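Local coordinates for protein Alp7A (Bacillus subtilis, PDB 5EC0) that binds ADP as a bacterial actin-like cytoskeletal protein and probably polymerises into filaments that segregate plasmid DNA, at residues Gln144-Val157 with Leu168-Glu180. Numbering follows the deposited sequence.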
ATOM      1  N   GLN A 144     -13.783   6.045  -9.370  1.00 27.38           N
ATOM      2  CA  GLN A 144     -12.399   6.543  -9.426  1.00 24.92           C
ATOM      3  C   GLN A 144     -12.381   8.078  -9.567  1.00 29.23           C
ATOM      4  O   GLN A 144     -11.543   8.751  -8.970  1.00 29.39           O
ATOM      5  CB  GLN A 144     -11.619   5.902 -10.584  1.00 24.47           C
ATOM      6  CG  GLN A 144     -11.518   4.374 -10.568  1.00 24.04           C
ATOM      7  CD  GLN A 144     -10.956   3.800 -11.883  1.00 27.64           C
ATOM      8  OE1 GLN A 144     -11.623   3.025 -12.565  1.00 34.48           O
ATOM      9  NE2 GLN A 144      -9.725   4.185 -12.236  1.00 23.48           N
ATOM     10  N   LYS A 145     -13.307   8.623 -10.361  1.00 25.06           N
ATOM     11  CA  LYS A 145     -13.455  10.075 -10.487  1.00 33.95           C
ATOM     12  C   LYS A 145     -13.833  10.758  -9.155  1.00 31.74           C
ATOM     13  O   LYS A 145     -13.287  11.804  -8.814  1.00 29.00           O
ATOM     14  CB  LYS A 145     -14.502  10.428 -11.564  1.00 34.42           C
ATOM     15  CG  LYS A 145     -13.968  10.390 -12.998  1.00 43.80           C
ATOM     16  CD  LYS A 145     -14.913  11.088 -13.961  1.00 51.30           C
ATOM     17  CE  LYS A 145     -15.418  10.151 -15.052  1.00 56.92           C
ATOM     18  NZ  LYS A 145     -16.430  10.810 -15.942  1.00 61.40           N
ATOM     19  N   ARG A 146     -14.771  10.180  -8.412  1.00 27.09           N
ATOM     20  CA  ARG A 146     -15.126  10.740  -7.114  1.00 33.43           C
ATOM     21  C   ARG A 146     -13.936  10.648  -6.150  1.00 32.73           C
ATOM     22  O   ARG A 146     -13.694  11.564  -5.358  1.00 36.47           O
ATOM     23  CB  ARG A 146     -16.365  10.047  -6.528  1.00 38.32           C
ATOM     24  CG  ARG A 146     -17.671  10.367  -7.281  1.00 43.95           C
ATOM     25  CD  ARG A 146     -18.930   9.875  -6.546  1.00 43.04           C
ATOM     26  NE  ARG A 146     -19.095   8.426  -6.647  1.00 48.66           N
ATOM     27  CZ  ARG A 146     -19.729   7.809  -7.642  1.00 44.51           C
ATOM     28  NH1 ARG A 146     -20.267   8.509  -8.640  1.00 36.30           N
ATOM     29  NH2 ARG A 146     -19.816   6.487  -7.642  1.00 43.53           N
ATOM     30  N   MET A 147     -13.179   9.559  -6.220  1.00 27.14           N
ATOM     31  CA  MET A 147     -12.015   9.430  -5.332  1.00 29.75           C
ATOM     32  C   MET A 147     -11.005  10.541  -5.615  1.00 32.81           C
ATOM     33  O   MET A 147     -10.530  11.212  -4.690  1.00 34.24           O
ATOM     34  CB  MET A 147     -11.345   8.065  -5.480  1.00 24.37           C
ATOM     35  CG  MET A 147     -10.170   7.845  -4.513  1.00 25.43           C
ATOM     36  SD  MET A 147     -10.643   8.011  -2.770  1.00 32.57           S
ATOM     37  CE  MET A 147      -9.167   7.320  -1.985  1.00 37.32           C
ATOM     38  N   ALA A 148     -10.711  10.747  -6.899  1.00 27.74           N
ATOM     39  CA  ALA A 148      -9.791  11.801  -7.330  1.00 30.83           C
ATOM     40  C   ALA A 148     -10.285  13.188  -6.917  1.00 32.60           C
ATOM     41  O   ALA A 148      -9.503  14.044  -6.511  1.00 32.02           O
ATOM     42  CB  ALA A 148      -9.583  11.745  -8.862  1.00 34.03           C
ATOM     43  N   SER A 149     -11.588  13.414  -7.031  1.00 30.46           N
ATOM     44  CA  SER A 149     -12.164  14.707  -6.673  1.00 33.20           C
ATOM     45  C   SER A 149     -12.000  15.050  -5.200  1.00 32.01           C
ATOM     46  O   SER A 149     -12.024  16.218  -4.817  1.00 33.48           O
ATOM     47  CB  SER A 149     -13.649  14.729  -7.035  1.00 40.24           C
ATOM     48  OG  SER A 149     -13.804  14.596  -8.432  1.00 45.35           O
ATOM     49  N   LYS A 150     -11.845  14.023  -4.376  1.00 35.05           N
ATOM     50  CA  LYS A 150     -11.692  14.204  -2.944  1.00 41.34           C
ATOM     51  C   LYS A 150     -10.402  14.956  -2.631  1.00 41.00           C
ATOM     52  O   LYS A 150     -10.268  15.583  -1.585  1.00 49.35           O
ATOM     53  CB  LYS A 150     -11.695  12.850  -2.234  1.00 45.83           C
ATOM     54  CG  LYS A 150     -12.591  12.784  -1.023  1.00 50.61           C
ATOM     55  CD  LYS A 150     -12.280  11.556  -0.194  1.00 60.35           C
ATOM     56  CE  LYS A 150     -12.746  11.731   1.248  1.00 64.39           C
ATOM     57  NZ  LYS A 150     -12.089  10.714   2.103  1.00 67.46           N
ATOM     58  N   PHE A 151      -9.452  14.889  -3.549  1.00 33.35           N
ATOM     59  CA  PHE A 151      -8.133  15.426  -3.280  1.00 32.65           C
ATOM     60  C   PHE A 151      -7.844  16.676  -4.111  1.00 35.98           C
ATOM     61  O   PHE A 151      -7.109  17.554  -3.655  1.00 38.84           O
ATOM     62  CB  PHE A 151      -7.088  14.336  -3.498  1.00 26.20           C
ATOM     63  CG  PHE A 151      -7.243  13.189  -2.550  1.00 32.03           C
ATOM     64  CD1 PHE A 151      -8.039  12.096  -2.885  1.00 30.14           C
ATOM     65  CD2 PHE A 151      -6.648  13.228  -1.292  1.00 29.50           C
ATOM     66  CE1 PHE A 151      -8.212  11.052  -2.002  1.00 25.36           C
ATOM     67  CE2 PHE A 151      -6.824  12.195  -0.398  1.00 28.25           C
ATOM     68  CZ  PHE A 151      -7.609  11.098  -0.751  1.00 29.39           C
ATOM     69  N   LEU A 152      -8.448  16.759  -5.300  1.00 33.61           N
ATOM     70  CA  LEU A 152      -8.367  17.956  -6.146  1.00 29.35           C
ATOM     71  C   LEU A 152      -8.742  19.241  -5.390  1.00 38.47           C
ATOM     72  O   LEU A 152      -9.660  19.250  -4.559  1.00 32.27           O
ATOM     73  CB  LEU A 152      -9.285  17.804  -7.374  1.00 27.83           C
ATOM     74  CG  LEU A 152      -9.046  18.746  -8.554  1.00 31.73           C
ATOM     75  CD1 LEU A 152      -7.625  18.552  -9.075  1.00 30.39           C
ATOM     76  CD2 LEU A 152     -10.063  18.519  -9.684  1.00 31.84           C
ATOM     77  N   GLY A 153      -8.034  20.328  -5.684  1.00 37.23           N
ATOM     78  CA  GLY A 153      -8.356  21.618  -5.094  1.00 29.56           C
ATOM     79  C   GLY A 153      -7.551  21.995  -3.855  1.00 37.05           C
ATOM     80  O   GLY A 153      -6.475  21.435  -3.573  1.00 32.73           O
ATOM     81  N   THR A 154      -8.107  22.944  -3.109  1.00 33.55           N
ATOM     82  CA  THR A 154      -7.442  23.598  -1.995  1.00 36.41           C
ATOM     83  C   THR A 154      -7.902  23.048  -0.642  1.00 37.37           C
ATOM     84  O   THR A 154      -9.098  22.962  -0.371  1.00 37.17           O
ATOM     85  CB  THR A 154      -7.709  25.107  -2.036  1.00 36.79           C
ATOM     86  OG1 THR A 154      -7.296  25.622  -3.306  1.00 34.41           O
ATOM     87  CG2 THR A 154      -6.963  25.829  -0.902  1.00 40.78           C
ATOM     88  N   HIS A 155      -6.946  22.675   0.194  1.00 33.83           N
ATOM     89  CA  HIS A 155      -7.246  22.179   1.532  1.00 38.40           C
ATOM     90  C   HIS A 155      -6.380  22.864   2.562  1.00 36.42           C
ATOM     91  O   HIS A 155      -5.300  23.357   2.245  1.00 40.46           O
ATOM     92  CB  HIS A 155      -7.021  20.673   1.615  1.00 29.79           C
ATOM     93  CG  HIS A 155      -7.499  19.933   0.405  1.00 37.30           C
ATOM     94  ND1 HIS A 155      -8.831  19.671   0.176  1.00 43.05           N
ATOM     95  CD2 HIS A 155      -6.820  19.397  -0.632  1.00 36.43           C
ATOM     96  CE1 HIS A 155      -8.953  19.004  -0.961  1.00 44.22           C
ATOM     97  NE2 HIS A 155      -7.746  18.823  -1.467  1.00 40.54           N
ATOM     98  N   GLN A 156      -6.837  22.880   3.805  1.00 35.75           N
ATOM     99  CA  GLN A 156      -5.965  23.326   4.881  1.00 38.19           C
ATOM    100  C   GLN A 156      -5.837  22.302   5.977  1.00 38.08           C
ATOM    101  O   GLN A 156      -6.775  21.556   6.267  1.00 37.50           O
ATOM    102  CB  GLN A 156      -6.464  24.629   5.471  1.00 43.87           C
ATOM    103  CG  GLN A 156      -6.515  25.741   4.477  1.00 47.90           C
ATOM    104  CD  GLN A 156      -6.876  27.032   5.136  1.00 58.48           C
ATOM    105  OE1 GLN A 156      -8.028  27.243   5.518  1.00 64.04           O
ATOM    106  NE2 GLN A 156      -5.888  27.903   5.306  1.00 62.17           N
ATOM    107  N   VAL A 157      -4.664  22.273   6.592  1.00 36.17           N
ATOM    108  CA  VAL A 157      -4.467  21.459   7.771  1.00 32.32           C
ATOM    109  C   VAL A 157      -3.559  22.205   8.750  1.00 42.09           C
ATOM    110  O   VAL A 157      -2.636  22.919   8.331  1.00 42.57           O
ATOM    111  CB  VAL A 157      -3.883  20.073   7.404  1.00 30.69           C
ATOM    112  CG1 VAL A 157      -2.559  20.219   6.658  1.00 30.26           C
ATOM    113  CG2 VAL A 157      -3.727  19.193   8.659  1.00 32.52           C
ATOM    114  N   LEU A 168      -1.237  24.841   7.163  1.00 36.42           N
ATOM    115  CA  LEU A 168      -0.692  24.666   5.836  1.00 34.78           C
ATOM    116  C   LEU A 168      -1.829  24.663   4.824  1.00 38.10           C
ATOM    117  O   LEU A 168      -2.798  23.899   4.969  1.00 34.42           O
ATOM    118  CB  LEU A 168       0.103  23.358   5.777  1.00 33.35           C
ATOM    119  CG  LEU A 168       1.114  23.046   4.680  1.00 42.06           C
ATOM    120  CD1 LEU A 168       2.368  23.871   4.849  1.00 38.49           C
ATOM    121  CD2 LEU A 168       1.451  21.564   4.739  1.00 42.69           C
ATOM    122  N   THR A 169      -1.734  25.525   3.816  1.00 36.07           N
ATOM    123  CA  THR A 169      -2.646  25.417   2.672  1.00 39.09           C
ATOM    124  C   THR A 169      -2.033  24.495   1.621  1.00 36.36           C
ATOM    125  O   THR A 169      -0.887  24.688   1.208  1.00 38.70           O
ATOM    126  CB  THR A 169      -2.959  26.784   2.051  1.00 37.64           C
ATOM    127  OG1 THR A 169      -3.509  27.636   3.052  1.00 39.53           O
ATOM    128  CG2 THR A 169      -3.967  26.660   0.927  1.00 37.17           C
ATOM    129  N   ILE A 170      -2.799  23.488   1.205  1.00 31.67           N
ATOM    130  CA  ILE A 170      -2.351  22.507   0.216  1.00 31.29           C
ATOM    131  C   ILE A 170      -3.241  22.566  -1.031  1.00 34.36           C
ATOM    132  O   ILE A 170      -4.449  22.322  -0.951  1.00 33.09           O
ATOM    133  CB  ILE A 170      -2.364  21.058   0.801  1.00 28.05           C
ATOM    134  CG1 ILE A 170      -1.396  20.951   1.982  1.00 30.89           C
ATOM    135  CG2 ILE A 170      -2.021  20.030  -0.250  1.00 26.67           C
ATOM    136  CD1 ILE A 170      -1.702  19.775   2.911  1.00 29.75           C
ATOM    137  N   LYS A 171      -2.632  22.889  -2.173  1.00 34.65           N
ATOM    138  CA  LYS A 171      -3.357  23.028  -3.437  1.00 35.46           C
ATOM    139  C   LYS A 171      -2.995  21.935  -4.419  1.00 32.69           C
ATOM    140  O   LYS A 171      -1.857  21.850  -4.888  1.00 35.67           O
ATOM    141  CB  LYS A 171      -3.096  24.392  -4.075  1.00 32.50           C
ATOM    142  CG  LYS A 171      -3.754  25.550  -3.313  1.00 41.08           C
ATOM    143  CD  LYS A 171      -3.171  26.890  -3.729  1.00 43.78           C
ATOM    144  CE  LYS A 171      -3.914  28.037  -3.082  1.00 49.60           C
ATOM    145  NZ  LYS A 171      -3.214  29.332  -3.305  1.00 48.58           N
ATOM    146  N   VAL A 172      -3.976  21.097  -4.725  1.00 30.48           N
ATOM    147  CA  VAL A 172      -3.771  19.994  -5.662  1.00 30.08           C
ATOM    148  C   VAL A 172      -4.321  20.399  -7.014  1.00 34.80           C
ATOM    149  O   VAL A 172      -5.535  20.538  -7.176  1.00 31.30           O
ATOM    150  CB  VAL A 172      -4.450  18.708  -5.171  1.00 26.39           C
ATOM    151  CG1 VAL A 172      -4.398  17.618  -6.265  1.00 33.80           C
ATOM    152  CG2 VAL A 172      -3.798  18.243  -3.858  1.00 29.49           C
ATOM    153  N   GLU A 173      -3.415  20.618  -7.965  1.00 30.66           N
ATOM    154  CA  GLU A 173      -3.771  21.150  -9.276  1.00 31.82           C
ATOM    155  C   GLU A 173      -4.500  20.126 -10.137  1.00 36.09           C
ATOM    156  O   GLU A 173      -5.492  20.443 -10.786  1.00 35.49           O
ATOM    157  CB  GLU A 173      -2.517  21.636 -10.007  1.00 35.23           C
ATOM    158  CG  GLU A 173      -1.680  22.650  -9.215  1.00 43.90           C
ATOM    159  CD  GLU A 173      -0.564  23.269 -10.044  1.00 51.03           C
ATOM    160  OE1 GLU A 173      -0.316  22.795 -11.180  1.00 54.32           O
ATOM    161  OE2 GLU A 173       0.058  24.240  -9.565  1.00 55.05           O
ATOM    162  N   ASP A 174      -3.993  18.898 -10.145  1.00 35.44           N
ATOM    163  CA  ASP A 174      -4.566  17.829 -10.948  1.00 35.83           C
ATOM    164  C   ASP A 174      -4.519  16.521 -10.167  1.00 37.29           C
ATOM    165  O   ASP A 174      -3.551  16.255  -9.462  1.00 28.63           O
ATOM    166  CB  ASP A 174      -3.811  17.695 -12.268  1.00 42.93           C
ATOM    167  CG  ASP A 174      -4.552  16.866 -13.279  1.00 54.94           C
ATOM    168  OD1 ASP A 174      -5.781  16.689 -13.112  1.00 63.06           O
ATOM    169  OD2 ASP A 174      -3.907  16.400 -14.245  1.00 56.99           O
ATOM    170  N   ALA A 175      -5.556  15.698 -10.299  1.00 40.15           N
ATOM    171  CA  ALA A 175      -5.618  14.454  -9.543  1.00 32.39           C
ATOM    172  C   ALA A 175      -6.206  13.307 -10.374  1.00 30.70           C
ATOM    173  O   ALA A 175      -7.039  13.533 -11.235  1.00 32.48           O
ATOM    174  CB  ALA A 175      -6.429  14.660  -8.262  1.00 30.03           C
ATOM    175  N   ALA A 176      -5.751  12.081 -10.123  1.00 32.06           N
ATOM    176  CA  ALA A 176      -6.304  10.910 -10.798  1.00 31.60           C
ATOM    177  C   ALA A 176      -6.319   9.695  -9.860  1.00 27.92           C
ATOM    178  O   ALA A 176      -5.544   9.607  -8.903  1.00 31.27           O
ATOM    179  CB  ALA A 176      -5.523  10.601 -12.081  1.00 19.87           C
ATOM    180  N   CYS A 177      -7.224   8.766 -10.137  1.00 24.19           N
ATOM    181  CA  CYS A 177      -7.365   7.565  -9.321  1.00 24.22           C
ATOM    182  C   CYS A 177      -7.353   6.326 -10.221  1.00 31.85           C
ATOM    183  O   CYS A 177      -8.178   6.220 -11.123  1.00 26.97           O
ATOM    184  CB  CYS A 177      -8.646   7.615  -8.507  1.00 19.15           C
ATOM    185  SG  CYS A 177      -8.839   6.184  -7.455  1.00 24.92           S
ATOM    186  N   ARG A 178      -6.402   5.419  -9.981  1.00 27.30           N
ATOM    187  CA  ARG A 178      -6.245   4.204 -10.772  1.00 24.10           C
ATOM    188  C   ARG A 178      -6.880   3.007 -10.060  1.00 24.56           C
ATOM    189  O   ARG A 178      -7.551   3.171  -9.051  1.00 24.75           O
ATOM    190  CB  ARG A 178      -4.759   3.924 -11.039  1.00 26.89           C
ATOM    191  CG  ARG A 178      -3.990   5.103 -11.594  1.00 24.59           C
ATOM    192  CD  ARG A 178      -4.606   5.699 -12.884  1.00 21.42           C
ATOM    193  NE  ARG A 178      -3.791   6.840 -13.289  1.00 27.79           N
ATOM    194  CZ  ARG A 178      -3.742   7.360 -14.508  1.00 30.85           C
ATOM    195  NH1 ARG A 178      -4.482   6.858 -15.480  1.00 29.48           N
ATOM    196  NH2 ARG A 178      -2.944   8.391 -14.747  1.00 27.15           N
ATOM    197  N   ILE A 179      -6.671   1.810 -10.592  1.00 24.99           N
ATOM    198  CA  ILE A 179      -7.206   0.593  -9.985  1.00 24.49           C
ATOM    199  C   ILE A 179      -6.086  -0.191  -9.332  1.00 27.69           C
ATOM    200  O   ILE A 179      -5.149  -0.622 -10.030  1.00 28.60           O
ATOM    201  CB  ILE A 179      -7.911  -0.328 -11.031  1.00 25.28           C
ATOM    202  CG1 ILE A 179      -8.986   0.442 -11.789  1.00 27.75           C
ATOM    203  CG2 ILE A 179      -8.528  -1.559 -10.347  1.00 24.71           C
ATOM    204  CD1 ILE A 179      -9.395  -0.224 -13.107  1.00 27.68           C
ATOM    205  N   GLU A 180      -6.172  -0.367  -8.013  1.00 25.13           N
ATOM    206  CA  GLU A 180      -5.233  -1.231  -7.282  1.00 30.05           C
ATOM    207  C   GLU A 180      -5.083  -2.603  -7.945  1.00 26.01           C
ATOM    208  O   GLU A 180      -6.033  -3.110  -8.550  1.00 30.56           O
ATOM    209  CB  GLU A 180      -5.679  -1.436  -5.828  1.00 28.01           C
ATOM    210  CG  GLU A 180      -5.074  -0.471  -4.845  1.00 40.11           C
ATOM    211  CD  GLU A 180      -5.515  -0.732  -3.411  1.00 38.08           C
ATOM    212  OE1 GLU A 180      -5.412  -1.883  -2.942  1.00 36.18           O
ATOM    213  OE2 GLU A 180      -5.975   0.226  -2.758  1.00 45.36           O
TER
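Gln144 holds CG beside its own backbone N (chi1 -58°) and runs extended, which carries its amide to the backbone of Cys177, whose SG, anti to N, swings instead against Met147 CG at 3.6 Å. These contacts join helix 140-149 to the C-terminal end of strand 166-179, partner of strand 153-159 in an antiparallel beta hairpin of this actin-like fold. NE2 of Gln144 donates to Cys177 O at 2.8 Å, with the acceptor close to the amide plane, while OE1 lies against Ile179 CG1. Losing that amide to an alanine here would probably leave Cys177 O without this donor and open a gap beside Ile179. Farther along, Ala148 CB rests over the Ala176 backbone. In the hairpin Gly153, His155 and Val157 form hydrogen-bonded pairs with Val172, Ile170 and Leu168. At the positive phi of Gly153, 96°, a CB would collide with the preceding carbonyl. On the face that meets helix 95-112, Val157 CG1 packs on Ile170 CD1 at 3.9 Å. The Thr154 and Thr169 methyls meet on the other face. His155 turns its ring back to its own segment, NE2 donating almost straight to Phe151 O at 2.6 Å, and that oxygen also sits 3.3 Å from Val172 CB.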